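Local coordinates for benzoylformate Decarboxylase (Polynucleobacter necessarius, PDB 4K9Q), which probably decarboxylates benzoylformate to benzaldehyde, with thiamine diphosphate and a magnesium ion as cofactors, at residues A[505-510]-A[518-523]; A[255-260]-A[273-278]. All blocks are in the same frame, centred on the assembly; numbering follows the deposited sequence.

How the contacts relate
Both contacts are buried: each packs a helix against a neighbouring part of the same alpha/beta domain, and neither has a hydrogen bond between its segments. Contact 1 lies in the C-terminal thiamine diphosphate-binding domain, within one beta-alpha-beta unit, and is apolar and narrow: one isoleucine methyl set against helix backbone and an alanine methyl. Contact 2 belongs to the central domain, where a helix leucine meets two aromatic rings of an irregular loop, and that loop also reaches a second subunit; no other chain touches the segments of contact 1. Their centres are 36 Å apart and their nearest atoms about 22 Å, and they draw on different elements. Both lie away from the cofactor.

Contact 1. Residues A[505-510]-A[518-523]; sequences KTAYLE and SVIVVP
Ala507 and Ile520 mark the closest backbone approach, with 7.2 Å between their CA atoms, where helix 501-513 packs over strand 517-523. Together with strand 494-497 these elements form a beta-alpha-beta crossover at one edge of the parallel sheet of the C-terminal thiamine diphosphate-binding domain. Strand 517-523 runs between 494-497 and 449-455 and hydrogen-bonds to both; Ile520 points from it toward the helix. The side chain does the reaching. With CG1 set beside the backbone N and anti to the carbonyl carbon (chi1 -57°), and the chain extended from there (chi2 175°), CD1 is carried out to the helix. It stands 4.1 Å from Ala507 CB, a methyl-to-methyl meeting, but the backbone is nearer still: CD1 is 3.7 Å from Ala507 O. Leu504 and Ala511, about one turn to each side along the helix, also touch Ile520, so four helix residues touch it. Tyr508 contributes chiefly its root, since its ring leads off to where OH hydrogen-bonds to Ser363. The contact is thus narrow, one methyl lodged on the helix backbone, with Ile520 CD1 just 3.8 Å from Tyr508 CA.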
# COMPACT_ATOMS: atom_id res chain seq x y z
N LYS A 505 34.68 5.67 -38.89
CA LYS A 505 34.20 4.82 -39.98
C LYS A 505 34.86 3.44 -39.90
O LYS A 505 34.19 2.41 -39.98
CB LYS A 505 34.46 5.46 -41.34
CG LYS A 505 34.16 4.54 -42.51
CD LYS A 505 34.50 5.19 -43.83
CE LYS A 505 34.32 4.20 -44.96
NZ LYS A 505 34.65 4.80 -46.28
N THR A 506 36.18 3.43 -39.74
CA THR A 506 36.92 2.17 -39.70
C THR A 506 36.47 1.31 -38.53
O THR A 506 36.26 0.10 -38.67
CB THR A 506 38.43 2.42 -39.59
OG1 THR A 506 38.86 3.18 -40.72
CG2 THR A 506 39.18 1.09 -39.55
N ALA A 507 36.34 1.92 -37.36
CA ALA A 507 35.95 1.18 -36.16
C ALA A 507 34.52 0.62 -36.28
O ALA A 507 34.24 -0.51 -35.85
CB ALA A 507 36.09 2.05 -34.93
N TYR A 508 33.63 1.42 -36.85
CA TYR A 508 32.24 1.03 -36.98
C TYR A 508 32.07 -0.12 -37.97
O TYR A 508 31.36 -1.09 -37.69
CB TYR A 508 31.39 2.25 -37.37
CG TYR A 508 29.90 1.97 -37.46
CD1 TYR A 508 29.21 1.37 -36.40
CD2 TYR A 508 29.18 2.33 -38.60
CE1 TYR A 508 27.84 1.13 -36.49
CE2 TYR A 508 27.82 2.09 -38.69
CZ TYR A 508 27.16 1.49 -37.64
OH TYR A 508 25.80 1.25 -37.73
N LEU A 509 32.73 -0.02 -39.12
CA LEU A 509 32.72 -1.13 -40.08
C LEU A 509 33.28 -2.42 -39.47
O LEU A 509 32.72 -3.51 -39.64
CB LEU A 509 33.51 -0.74 -41.34
CG LEU A 509 32.83 0.37 -42.15
CD1 LEU A 509 33.65 0.71 -43.37
CD2 LEU A 509 31.41 -0.03 -42.54
N GLU A 510 34.37 -2.29 -38.72
CA GLU A 510 34.94 -3.43 -38.02
C GLU A 510 33.94 -4.04 -37.03
O GLU A 510 33.75 -5.25 -36.99
CB GLU A 510 36.23 -3.04 -37.30
CG GLU A 510 36.88 -4.19 -36.54
CD GLU A 510 38.31 -3.89 -36.13
OE1 GLU A 510 38.95 -3.04 -36.79
OE2 GLU A 510 38.79 -4.49 -35.15
N SER A 518 30.88 -4.71 -28.98
CA SER A 518 31.93 -3.71 -29.16
C SER A 518 31.55 -2.39 -28.50
O SER A 518 30.37 -2.04 -28.42
CB SER A 518 32.17 -3.46 -30.66
OG SER A 518 32.71 -4.60 -31.32
N VAL A 519 32.56 -1.65 -28.04
CA VAL A 519 32.38 -0.29 -27.54
C VAL A 519 33.28 0.66 -28.34
O VAL A 519 34.49 0.45 -28.44
CB VAL A 519 32.71 -0.20 -26.04
CG1 VAL A 519 32.61 1.24 -25.54
CG2 VAL A 519 31.77 -1.11 -25.25
N ILE A 520 32.66 1.68 -28.91
CA ILE A 520 33.39 2.71 -29.65
C ILE A 520 33.17 4.04 -28.97
O ILE A 520 32.05 4.55 -28.93
CB ILE A 520 32.90 2.78 -31.11
CG1 ILE A 520 33.06 1.40 -31.77
CG2 ILE A 520 33.66 3.86 -31.89
CD1 ILE A 520 32.50 1.30 -33.17
N VAL A 521 34.23 4.62 -28.41
CA VAL A 521 34.11 5.87 -27.68
C VAL A 521 34.47 7.03 -28.60
O VAL A 521 35.55 7.05 -29.21
CB VAL A 521 35.02 5.86 -26.41
CG1 VAL A 521 34.86 7.15 -25.62
CG2 VAL A 521 34.71 4.62 -25.55
N VAL A 522 33.56 7.99 -28.72
CA VAL A 522 33.73 9.14 -29.59
C VAL A 522 33.71 10.43 -28.77
O VAL A 522 32.66 10.83 -28.26
CB VAL A 522 32.61 9.21 -30.65
CG1 VAL A 522 32.94 10.28 -31.69
CG2 VAL A 522 32.41 7.84 -31.30
N PRO A 523 34.87 11.07 -28.60
CA PRO A 523 34.87 12.38 -27.93
C PRO A 523 34.16 13.41 -28.81
O PRO A 523 34.45 13.50 -30.00
CB PRO A 523 36.35 12.73 -27.81
CG PRO A 523 37.10 11.49 -28.15
CD PRO A 523 36.22 10.66 -29.03

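Contact 2. Residues A[255-260]-A[273-278]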
# COMPACT_ATOMS: atom_id res chain seq x y z
N GLY A 255 3.19 24.40 -24.55
CA GLY A 255 3.16 25.51 -25.50
C GLY A 255 3.92 25.25 -26.79
O GLY A 255 3.55 25.77 -27.84
N SER A 256 4.98 24.45 -26.73
CA SER A 256 5.77 24.17 -27.93
C SER A 256 5.05 23.17 -28.84
O SER A 256 5.01 23.35 -30.06
CB SER A 256 7.18 23.67 -27.58
OG SER A 256 7.14 22.45 -26.87
N LEU A 257 4.46 22.13 -28.25
CA LEU A 257 3.70 21.17 -29.04
C LEU A 257 2.51 21.89 -29.70
O LEU A 257 2.27 21.73 -30.90
CB LEU A 257 3.24 19.99 -28.17
CG LEU A 257 2.64 18.78 -28.89
CD1 LEU A 257 2.71 17.55 -28.00
CD2 LEU A 257 1.19 19.06 -29.33
N GLU A 258 1.79 22.69 -28.91
CA GLU A 258 0.67 23.48 -29.41
C GLU A 258 1.05 24.25 -30.67
O GLU A 258 0.33 24.23 -31.66
CB GLU A 258 0.18 24.47 -28.34
CG GLU A 258 -0.96 25.38 -28.82
CD GLU A 258 -1.01 26.71 -28.07
OE1 GLU A 258 -0.29 26.87 -27.06
OE2 GLU A 258 -1.78 27.59 -28.51
N LYS A 259 2.19 24.93 -30.63
CA LYS A 259 2.60 25.76 -31.76
C LYS A 259 2.85 24.91 -33.01
O LYS A 259 2.58 25.34 -34.13
CB LYS A 259 3.83 26.60 -31.41
CG LYS A 259 3.50 27.76 -30.48
CD LYS A 259 4.74 28.55 -30.09
CE LYS A 259 4.40 29.63 -29.06
NZ LYS A 259 3.37 30.58 -29.57
N GLN A 260 3.36 23.70 -32.81
CA GLN A 260 3.68 22.84 -33.93
C GLN A 260 2.45 22.31 -34.67
O GLN A 260 2.53 22.00 -35.86
CB GLN A 260 4.55 21.66 -33.50
CG GLN A 260 5.93 22.07 -33.02
CD GLN A 260 6.77 20.87 -32.64
OE1 GLN A 260 6.52 20.22 -31.62
NE2 GLN A 260 7.76 20.56 -33.47
N PRO A 273 -0.24 8.52 -25.16
CA PRO A 273 -0.72 9.44 -24.12
C PRO A 273 -1.03 10.81 -24.72
O PRO A 273 -0.48 11.20 -25.76
CB PRO A 273 0.49 9.59 -23.19
CG PRO A 273 1.41 8.44 -23.52
CD PRO A 273 1.17 8.14 -24.97
N VAL A 274 -1.91 11.54 -24.06
CA VAL A 274 -2.19 12.91 -24.45
C VAL A 274 -1.91 13.80 -23.24
O VAL A 274 -2.79 13.95 -22.38
CB VAL A 274 -3.66 13.06 -24.93
CG1 VAL A 274 -4.06 14.54 -25.08
CG2 VAL A 274 -3.86 12.35 -26.25
N PHE A 275 -0.70 14.34 -23.11
CA PHE A 275 0.47 14.00 -23.92
C PHE A 275 1.64 13.74 -22.99
O PHE A 275 1.62 14.16 -21.83
CB PHE A 275 0.88 15.19 -24.81
CG PHE A 275 0.01 15.39 -26.02
CD1 PHE A 275 0.05 14.48 -27.07
CD2 PHE A 275 -0.83 16.49 -26.10
CE1 PHE A 275 -0.73 14.67 -28.20
CE2 PHE A 275 -1.62 16.68 -27.23
CZ PHE A 275 -1.57 15.77 -28.27
N ARG A 276 2.68 13.08 -23.51
CA ARG A 276 3.86 12.77 -22.71
C ARG A 276 4.80 13.98 -22.68
O ARG A 276 5.87 13.99 -23.30
CB ARG A 276 4.56 11.51 -23.25
CG ARG A 276 5.71 11.02 -22.38
CD ARG A 276 6.20 9.69 -22.91
NE ARG A 276 5.27 8.62 -22.58
CZ ARG A 276 5.26 7.44 -23.19
NH1 ARG A 276 6.13 7.19 -24.17
NH2 ARG A 276 4.38 6.51 -22.83
N TYR A 277 4.37 15.01 -21.95
CA TYR A 277 5.16 16.23 -21.80
C TYR A 277 6.35 16.00 -20.89
O TYR A 277 6.40 15.04 -20.13
CB TYR A 277 4.30 17.33 -21.19
CG TYR A 277 3.10 17.76 -22.00
CD1 TYR A 277 3.24 18.30 -23.27
CD2 TYR A 277 1.81 17.69 -21.46
CE1 TYR A 277 2.13 18.74 -23.99
CE2 TYR A 277 0.70 18.12 -22.17
CZ TYR A 277 0.87 18.65 -23.43
OH TYR A 277 -0.23 19.09 -24.14
N TYR A 278 7.32 16.90 -20.95
CA TYR A 278 8.49 16.79 -20.08
C TYR A 278 8.83 18.14 -19.44
O TYR A 278 8.53 18.36 -18.27
CB TYR A 278 9.67 16.16 -20.82
CG TYR A 278 10.91 15.96 -19.98
CD1 TYR A 278 10.83 15.92 -18.58
CD2 TYR A 278 12.15 15.81 -20.57
CE1 TYR A 278 11.97 15.74 -17.81
CE2 TYR A 278 13.30 15.63 -19.80
CZ TYR A 278 13.20 15.60 -18.43
OH TYR A 278 14.34 15.42 -17.66
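Arg276, between the two aromatic residues that receive Leu257, has its NH1 gripped twice, by a salt bridge to Glu235 OE1 and a hydrogen bond to Phe233 O. It is the centre of an inverse gamma turn, in which Tyr277 N makes a weak 2.9 Å hydrogen bond to Phe275 O. At the turn Arg276 points away from helix 254-260, while the rings of Phe275 and Tyr277 come to the helix side. Leu257 reaches them with one branch: CG is anti to the backbone N (chi1 -170°) and CD1 continues roughly extended, over a face of the Phe275 ring. The methyl sits 4.1 Å from the centroid of that ring and 14° off its normal, a clear CH-pi contact, and the two side chains cross at about a right angle. The same CD1 approaches Tyr277 obliquely, 4.2 Å from CE1. On the opposite face of the Phe275 ring lies Val274 CG1, 3.8 Å above the plane, in the residue joined to Phe275 by a cis peptide. Phe275 CB in turn covers part of a Tyr277 face, 3.7 Å above its plane. Tyr277 packs on Met103 of the second subunit, in the subunit interface. In this Rossmann-like central domain, the hold across the two segments rests on dispersion and CH-pi attraction at one methyl, while polar bonds at Arg276 NH1 tie its guanidinium to residues outside them.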